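Local atomic coordinates of 450aa long hypothetical fmu protein (Pyrococcus horikoshii, PDB entry 2YXL), a protein that probably transfers methyl groups from S-adenosyl-L-methionine to carbon 5 of cytosine in RNA, as an archaeal member of the RsmB/NOP family. Residues 268-273 / 294-299; 286-291 / 311-316. All coordinates share one frame; numbering follows the deposited sequence.

Contact 1 of 2, residues 268-273 / 294-299; sequences AAPGGK and KMRMKR. With SFG (sinefungin), chain B.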
loop_
_atom_site.group_PDB
_atom_site.type_symbol
_atom_site.label_atom_id
_atom_site.label_comp_id
_atom_site.label_asym_id
_atom_site.label_seq_id
_atom_site.Cartn_x
_atom_site.Cartn_y
_atom_site.Cartn_z
ATOM N N ALA A 268 14.422 -0.958 4.797
ATOM C CA ALA A 268 14.599 0.141 3.841
ATOM C C ALA A 268 13.877 0.025 2.498
ATOM O O ALA A 268 13.370 1.024 1.990
ATOM C CB ALA A 268 16.086 0.395 3.614
ATOM N N ALA A 269 13.850 -1.176 1.924
ATOM C CA ALA A 269 13.304 -1.386 0.579
ATOM C C ALA A 269 11.778 -1.222 0.525
ATOM O O ALA A 269 11.090 -1.570 1.487
ATOM C CB ALA A 269 13.724 -2.749 0.047
ATOM N N PRO A 270 11.235 -0.709 -0.602
ATOM C CA PRO A 270 11.878 -0.337 -1.870
ATOM C C PRO A 270 12.669 0.973 -1.832
ATOM O O PRO A 270 13.314 1.321 -2.819
ATOM C CB PRO A 270 10.691 -0.200 -2.826
ATOM C CG PRO A 270 9.585 0.264 -1.954
ATOM C CD PRO A 270 9.779 -0.466 -0.650
ATOM N N GLY A 271 12.596 1.702 -0.721
ATOM C CA GLY A 271 13.468 2.854 -0.517
ATOM C C GLY A 271 12.846 4.234 -0.581
ATOM O O GLY A 271 13.541 5.212 -0.862
ATOM N N GLY A 272 11.546 4.322 -0.309
ATOM C CA GLY A 272 10.852 5.607 -0.281
ATOM C C GLY A 272 11.437 6.548 0.754
ATOM O O GLY A 272 11.669 7.728 0.472
ATOM N N LYS A 273 11.689 6.024 1.951
ATOM C CA LYS A 273 12.189 6.841 3.052
ATOM C C LYS A 273 13.706 7.014 3.046
ATOM O O LYS A 273 14.201 8.105 3.331
ATOM C CB LYS A 273 11.703 6.307 4.396
ATOM C CG LYS A 273 10.212 6.449 4.594
ATOM C CD LYS A 273 9.794 6.045 5.991
ATOM C CE LYS A 273 8.280 5.905 6.098
ATOM N NZ LYS A 273 7.734 4.825 5.225
ATOM N N LYS A 294 15.666 -9.578 -1.403
ATOM C CA LYS A 294 16.616 -9.261 -2.472
ATOM C C LYS A 294 15.921 -8.594 -3.661
ATOM O O LYS A 294 16.500 -7.727 -4.321
ATOM C CB LYS A 294 17.338 -10.540 -2.927
ATOM C CG LYS A 294 18.536 -10.327 -3.864
ATOM C CD LYS A 294 19.850 -10.088 -3.112
ATOM C CE LYS A 294 20.634 -11.383 -2.877
ATOM N NZ LYS A 294 20.045 -12.251 -1.817
ATOM N N MET A 295 14.679 -9.001 -3.912
ATOM C CA MET A 295 13.897 -8.512 -5.047
ATOM C C MET A 295 13.333 -7.109 -4.801
ATOM O O MET A 295 13.051 -6.371 -5.747
ATOM C CB MET A 295 12.770 -9.500 -5.366
ATOM C CG MET A 295 12.358 -9.544 -6.829
ATOM S SD MET A 295 11.337 -10.983 -7.220
ATOM C CE MET A 295 12.556 -12.300 -7.282
ATOM N N ARG A 296 13.165 -6.756 -3.528
ATOM C CA ARG A 296 12.748 -5.409 -3.144
ATOM C C ARG A 296 13.962 -4.487 -3.076
ATOM O O ARG A 296 13.859 -3.286 -3.344
ATOM C CB ARG A 296 12.030 -5.424 -1.790
ATOM C CG ARG A 296 10.709 -6.187 -1.755
ATOM C CD ARG A 296 9.506 -5.322 -2.083
ATOM N NE ARG A 296 9.273 -4.283 -1.079
ATOM C CZ ARG A 296 8.622 -4.463 0.068
ATOM N NH1 ARG A 296 8.132 -5.655 0.388
ATOM N NH2 ARG A 296 8.468 -3.443 0.905
ATOM N N MET A 297 15.109 -5.059 -2.713
ATOM C CA MET A 297 16.361 -4.315 -2.605
ATOM C C MET A 297 16.866 -3.845 -3.970
ATOM O O MET A 297 17.451 -2.764 -4.077
ATOM C CB MET A 297 17.430 -5.155 -1.895
ATOM C CG MET A 297 18.736 -4.416 -1.615
ATOM S SD MET A 297 18.593 -3.137 -0.350
ATOM C CE MET A 297 18.911 -4.087 1.133
ATOM N N LYS A 298 16.634 -4.653 -5.005
ATOM C CA LYS A 298 17.044 -4.292 -6.366
ATOM C C LYS A 298 16.287 -3.065 -6.888
ATOM O O LYS A 298 16.794 -2.341 -7.748
ATOM C CB LYS A 298 16.935 -5.490 -7.329
ATOM C CG LYS A 298 15.522 -5.875 -7.768
ATOM C CD LYS A 298 15.126 -5.209 -9.088
ATOM C CE LYS A 298 13.625 -5.314 -9.352
ATOM N NZ LYS A 298 13.181 -6.713 -9.623
ATOM N N ARG A 299 15.081 -2.839 -6.367
ATOM C CA ARG A 299 14.314 -1.638 -6.690
ATOM C C ARG A 299 14.952 -0.415 -6.037
ATOM O O ARG A 299 15.038 0.647 -6.655
ATOM C CB ARG A 299 12.851 -1.773 -6.255
ATOM C CG ARG A 299 12.042 -2.790 -7.052
ATOM C CD ARG A 299 10.586 -2.358 -7.203
ATOM N NE ARG A 299 9.865 -2.318 -5.929
ATOM C CZ ARG A 299 8.944 -3.203 -5.549
ATOM N NH1 ARG A 299 8.350 -3.069 -4.370
ATOM N NH2 ARG A 299 8.606 -4.214 -6.342
HETATM N N SFG B . 10.868 1.830 4.682
HETATM C CA SFG B . 10.467 1.291 3.370
HETATM C C SFG B . 10.145 2.446 2.399
HETATM O O SFG B . 10.232 2.208 1.176
HETATM O OXT SFG B . 9.832 3.549 2.896
HETATM C CB SFG B . 9.269 0.335 3.529
HETATM C CG SFG B . 9.657 -0.910 4.349
HETATM C CD SFG B . 8.516 -1.934 4.459
HETATM N NE SFG B . 7.399 -1.321 5.192
HETATM C "C5'" SFG B . 8.936 -3.201 5.236
HETATM C "C4'" SFG B . 10.234 -3.873 4.720
HETATM O "O4'" SFG B . 10.816 -4.546 5.861
HETATM C "C3'" SFG B . 10.002 -4.974 3.669
HETATM O "O3'" SFG B . 10.716 -4.630 2.474
HETATM C "C2'" SFG B . 10.589 -6.243 4.307
HETATM O "O2'" SFG B . 11.307 -7.025 3.344
HETATM C "C1'" SFG B . 11.564 -5.651 5.319
HETATM N N9 SFG B . 11.931 -6.562 6.442
HETATM C C8 SFG B . 11.100 -7.330 7.152
HETATM N N7 SFG B . 11.786 -7.995 8.082
HETATM C C5 SFG B . 13.065 -7.650 7.966
HETATM C C6 SFG B . 14.228 -8.009 8.644
HETATM N N6 SFG B . 14.188 -8.882 9.648
HETATM N N1 SFG B . 15.397 -7.460 8.268
HETATM C C2 SFG B . 15.449 -6.589 7.268
HETATM N N3 SFG B . 14.359 -6.228 6.603
HETATM C C4 SFG B . 13.158 -6.737 6.927
#

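Contact 2 of 2, residues 286-291 / 311-316; sequences KIYAFD and IVKPLV. With SFG (sinefungin), chain B.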
loop_
_atom_site.group_PDB
_atom_site.type_symbol
_atom_site.label_atom_id
_atom_site.label_comp_id
_atom_site.label_asym_id
_atom_site.label_seq_id
_atom_site.Cartn_x
_atom_site.Cartn_y
_atom_site.Cartn_z
ATOM N N LYS A 286 26.445 9.059 5.316
ATOM C CA LYS A 286 26.333 7.630 5.026
ATOM C C LYS A 286 25.001 7.046 5.502
ATOM O O LYS A 286 24.548 7.333 6.612
ATOM C CB LYS A 286 27.506 6.869 5.659
ATOM C CG LYS A 286 27.807 5.516 5.016
ATOM C CD LYS A 286 29.183 4.989 5.418
ATOM C CE LYS A 286 30.304 5.710 4.675
ATOM N NZ LYS A 286 31.651 5.265 5.119
ATOM N N ILE A 287 24.378 6.235 4.651
ATOM C CA ILE A 287 23.155 5.519 5.015
ATOM C C ILE A 287 23.327 4.013 4.821
ATOM O O ILE A 287 23.594 3.546 3.712
ATOM C CB ILE A 287 21.914 6.006 4.213
ATOM C CG1 ILE A 287 21.699 7.513 4.392
ATOM C CG2 ILE A 287 20.659 5.225 4.630
ATOM C CD1 ILE A 287 20.750 8.131 3.382
ATOM N N TYR A 288 23.179 3.266 5.912
ATOM C CA TYR A 288 23.148 1.810 5.851
ATOM C C TYR A 288 21.701 1.352 5.692
ATOM O O TYR A 288 20.858 1.618 6.555
ATOM C CB TYR A 288 23.780 1.189 7.103
ATOM C CG TYR A 288 25.278 1.405 7.227
ATOM C CD1 TYR A 288 25.794 2.356 8.106
ATOM C CD2 TYR A 288 26.178 0.652 6.469
ATOM C CE1 TYR A 288 27.168 2.557 8.226
ATOM C CE2 TYR A 288 27.555 0.846 6.582
ATOM C CZ TYR A 288 28.040 1.799 7.463
ATOM O OH TYR A 288 29.397 1.996 7.579
ATOM N N ALA A 289 21.422 0.670 4.583
ATOM C CA ALA A 289 20.064 0.244 4.247
ATOM C C ALA A 289 19.903 -1.277 4.276
ATOM O O ALA A 289 20.416 -1.985 3.406
ATOM C CB ALA A 289 19.658 0.806 2.889
ATOM N N PHE A 290 19.179 -1.764 5.281
ATOM C CA PHE A 290 18.965 -3.196 5.482
ATOM C C PHE A 290 17.610 -3.657 4.959
ATOM O O PHE A 290 16.599 -2.982 5.163
ATOM C CB PHE A 290 19.070 -3.548 6.969
ATOM C CG PHE A 290 20.449 -3.384 7.543
ATOM C CD1 PHE A 290 20.858 -2.162 8.072
ATOM C CD2 PHE A 290 21.336 -4.456 7.569
ATOM C CE1 PHE A 290 22.134 -2.007 8.609
ATOM C CE2 PHE A 290 22.615 -4.311 8.105
ATOM C CZ PHE A 290 23.013 -3.084 8.626
ATOM N N ASP A 291 17.601 -4.808 4.287
ATOM C CA ASP A 291 16.364 -5.485 3.886
ATOM C C ASP A 291 16.616 -6.950 3.521
ATOM O O ASP A 291 17.549 -7.260 2.778
ATOM C CB ASP A 291 15.677 -4.759 2.726
ATOM C CG ASP A 291 14.186 -5.035 2.670
ATOM O OD1 ASP A 291 13.408 -4.118 2.999
ATOM O OD2 ASP A 291 13.793 -6.167 2.308
ATOM N N ILE A 311 25.343 8.081 -1.326
ATOM C CA ILE A 311 25.796 7.858 0.050
ATOM C C ILE A 311 25.149 6.643 0.722
ATOM O O ILE A 311 25.301 6.439 1.930
ATOM C CB ILE A 311 25.571 9.110 0.938
ATOM C CG1 ILE A 311 24.079 9.454 1.025
ATOM C CG2 ILE A 311 26.400 10.289 0.425
ATOM C CD1 ILE A 311 23.692 10.205 2.280
ATOM N N VAL A 312 24.433 5.842 -0.063
ATOM C CA VAL A 312 23.712 4.689 0.474
ATOM C C VAL A 312 24.475 3.387 0.236
ATOM O O VAL A 312 24.809 3.046 -0.901
ATOM C CB VAL A 312 22.267 4.595 -0.092
ATOM C CG1 VAL A 312 21.609 3.266 0.288
ATOM C CG2 VAL A 312 21.423 5.760 0.406
ATOM N N LYS A 313 24.754 2.678 1.327
ATOM C CA LYS A 313 25.358 1.354 1.261
ATOM C C LYS A 313 24.295 0.303 1.574
ATOM O O LYS A 313 23.893 0.149 2.730
ATOM C CB LYS A 313 26.550 1.240 2.218
ATOM C CG LYS A 313 27.744 2.101 1.824
ATOM C CD LYS A 313 28.950 1.839 2.714
ATOM C CE LYS A 313 30.129 2.714 2.311
ATOM N NZ LYS A 313 31.348 2.415 3.114
ATOM N N PRO A 314 23.821 -0.410 0.535
ATOM C CA PRO A 314 22.774 -1.417 0.709
ATOM C C PRO A 314 23.308 -2.742 1.261
ATOM O O PRO A 314 24.381 -3.202 0.856
ATOM C CB PRO A 314 22.220 -1.594 -0.708
ATOM C CG PRO A 314 23.347 -1.233 -1.613
ATOM C CD PRO A 314 24.256 -0.294 -0.871
ATOM N N LEU A 315 22.557 -3.336 2.185
ATOM C CA LEU A 315 22.954 -4.583 2.830
ATOM C C LEU A 315 21.786 -5.563 2.939
ATOM O O LEU A 315 20.887 -5.389 3.766
ATOM C CB LEU A 315 23.561 -4.305 4.212
ATOM C CG LEU A 315 24.971 -3.708 4.273
ATOM C CD1 LEU A 315 25.200 -3.012 5.604
ATOM C CD2 LEU A 315 26.040 -4.768 4.022
ATOM N N VAL A 316 21.816 -6.593 2.096
ATOM C CA VAL A 316 20.773 -7.618 2.068
ATOM C C VAL A 316 20.997 -8.623 3.203
ATOM O O VAL A 316 21.444 -9.751 2.979
ATOM C CB VAL A 316 20.710 -8.346 0.696
ATOM C CG1 VAL A 316 19.421 -9.154 0.571
ATOM C CG2 VAL A 316 20.825 -7.350 -0.454
HETATM N N SFG B . 10.868 1.830 4.682
HETATM C CA SFG B . 10.467 1.291 3.370
HETATM C C SFG B . 10.145 2.446 2.399
HETATM O O SFG B . 10.232 2.208 1.176
HETATM O OXT SFG B . 9.832 3.549 2.896
HETATM C CB SFG B . 9.269 0.335 3.529
HETATM C CG SFG B . 9.657 -0.910 4.349
HETATM C CD SFG B . 8.516 -1.934 4.459
HETATM N NE SFG B . 7.399 -1.321 5.192
HETATM C "C5'" SFG B . 8.936 -3.201 5.236
HETATM C "C4'" SFG B . 10.234 -3.873 4.720
HETATM O "O4'" SFG B . 10.816 -4.546 5.861
HETATM C "C3'" SFG B . 10.002 -4.974 3.669
HETATM O "O3'" SFG B . 10.716 -4.630 2.474
HETATM C "C2'" SFG B . 10.589 -6.243 4.307
HETATM O "O2'" SFG B . 11.307 -7.025 3.344
HETATM C "C1'" SFG B . 11.564 -5.651 5.319
HETATM N N9 SFG B . 11.931 -6.562 6.442
HETATM C C8 SFG B . 11.100 -7.330 7.152
HETATM N N7 SFG B . 11.786 -7.995 8.082
HETATM C C5 SFG B . 13.065 -7.650 7.966
HETATM C C6 SFG B . 14.228 -8.009 8.644
HETATM N N6 SFG B . 14.188 -8.882 9.648
HETATM N N1 SFG B . 15.397 -7.460 8.268
HETATM C C2 SFG B . 15.449 -6.589 7.268
HETATM N N3 SFG B . 14.359 -6.228 6.603
HETATM C C4 SFG B . 13.158 -6.737 6.927
#

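Contact 1 of 2, residues 268-273 / 294-299
Arg296 and Pro270 lie side by side and point the same way, so that Pro270 CD comes to the edge of the guanidinium, 3.6 Å from Arg296 NH2. Bends at chi2 (-90°) and chi3 (-65°) set CD and NE of Arg296, and the guanidinium beyond them ends beside Ala269 O and Pro270 CD. Arg296 NH2 donates a weak hydrogen bond to Ala269 O at 3.3 Å, with an N-H...O angle of 126°. One face of the same group is taken by the sinefungin ribose, whose O3' sits above the plane and toward its rim, 3.0 Å from Arg296 NH2. An alanine in place of Arg296 would probably leave Ala269 O without this donor and open a gap beside Pro270 CD and the ribose O3'. Closer to the helix backbone, Ala269 CB packs on Arg296 CB at 3.7 Å. Arg299, one turn on, meets the same proline: Pro270 CB lies at the edge of the Arg299 guanidinium, near its plane, 3.8 Å from Arg299 NE. A cis peptide precedes Pro270, and the backbone then turns through Gly271, whose positive phi suits glycine. Gly271 N and Gly272 N both donate to sinefungin O, Gly272 N at 2.9 Å, while Lys273 N binds OXT. Lys273 NZ adds a weak bond to OXT and a salt bridge to Asp337. The loop is the glycine-rich turn of a class I methyltransferase: it follows strand 262-265 and leads into helix 272-280, with the first turns of helix 294-306 against its flank.

Contact 2 of 2, residues 286-291 / 311-316
Strands 286-290 and 312-315 are the two parallel strands of a beta-alpha-beta unit whose connecting helix is 294-306, and they pair from Ile287 with Val312 to Phe290 with Leu315. Their axes approach to 4.7 Å with 22° between their directions. Ile287 N donates to Ile311 O, Lys313 N to Ile287 O, Ala289 N to Lys313 O and Leu315 N to Ala289 O, the last at 2.8 Å. Beyond the strand end Asp291 N makes a weak bond to Leu315 O, 3.4 Å long.

On one face, Ile287 and Val312 cross obliquely, CB of the isoleucine 3.8 Å from CG2 of the valine, and Val312 CG1 reaches Ala289 CB. Ile287 CD1 also meets Ile311 CD1 at 3.8 Å, and helix 272-280 packs over this face through Thr274, Leu277 and Ala278. The other face carries Tyr288, Phe290, Lys313 and Leu315. Leu315 lies alongside both aromatic side chains, its CD1 touching each: 3.7 Å from Phe290 CZ and 3.9 Å from Tyr288 CD2, oblique to both rings. Near the start of the strands the Lys286 and Lys313 chains meet through their CD and CE carbons, which brings two like charges close together, probably at some electrostatic cost.

With CG anti to the backbone N (chi1 -156°), the Asp291 carboxylate lies against the ribose of sinefungin and spans its diol: O3' donates to Asp291 OD1 and O2' to Asp291 OD2, each at 2.8 Å. Asp293 N also binds OD2. An acidic residue gripping both ribose hydroxyls just after the second strand of a Rossmann-like sheet is a hallmark of class I S-adenosylmethionine-dependent methyltransferases.

How the contacts relate
Contacts 1 and 2, with centres about 10 Å apart, meet beside the ribose of sinefungin. The chain passes from 268-273 to strand 286-290, then to helix 294-306 and strand 312-315, so the segments of the two contacts alternate. The glycine-rich loop 268-273 is tied to the strand end by two probable hydrogen bonds: Ala268 N to Phe290 O at 3.0 Å, and Ala269 N to Asp291 OD1 at 3.2 Å. Met297 of contact 1 packs on the strand end of contact 2, its CE 3.4 Å from Ala289 O. Contact 1 binds the carboxylate end of sinefungin and touches its ribose at O3', while Asp291 of contact 2 takes both ribose hydroxyls.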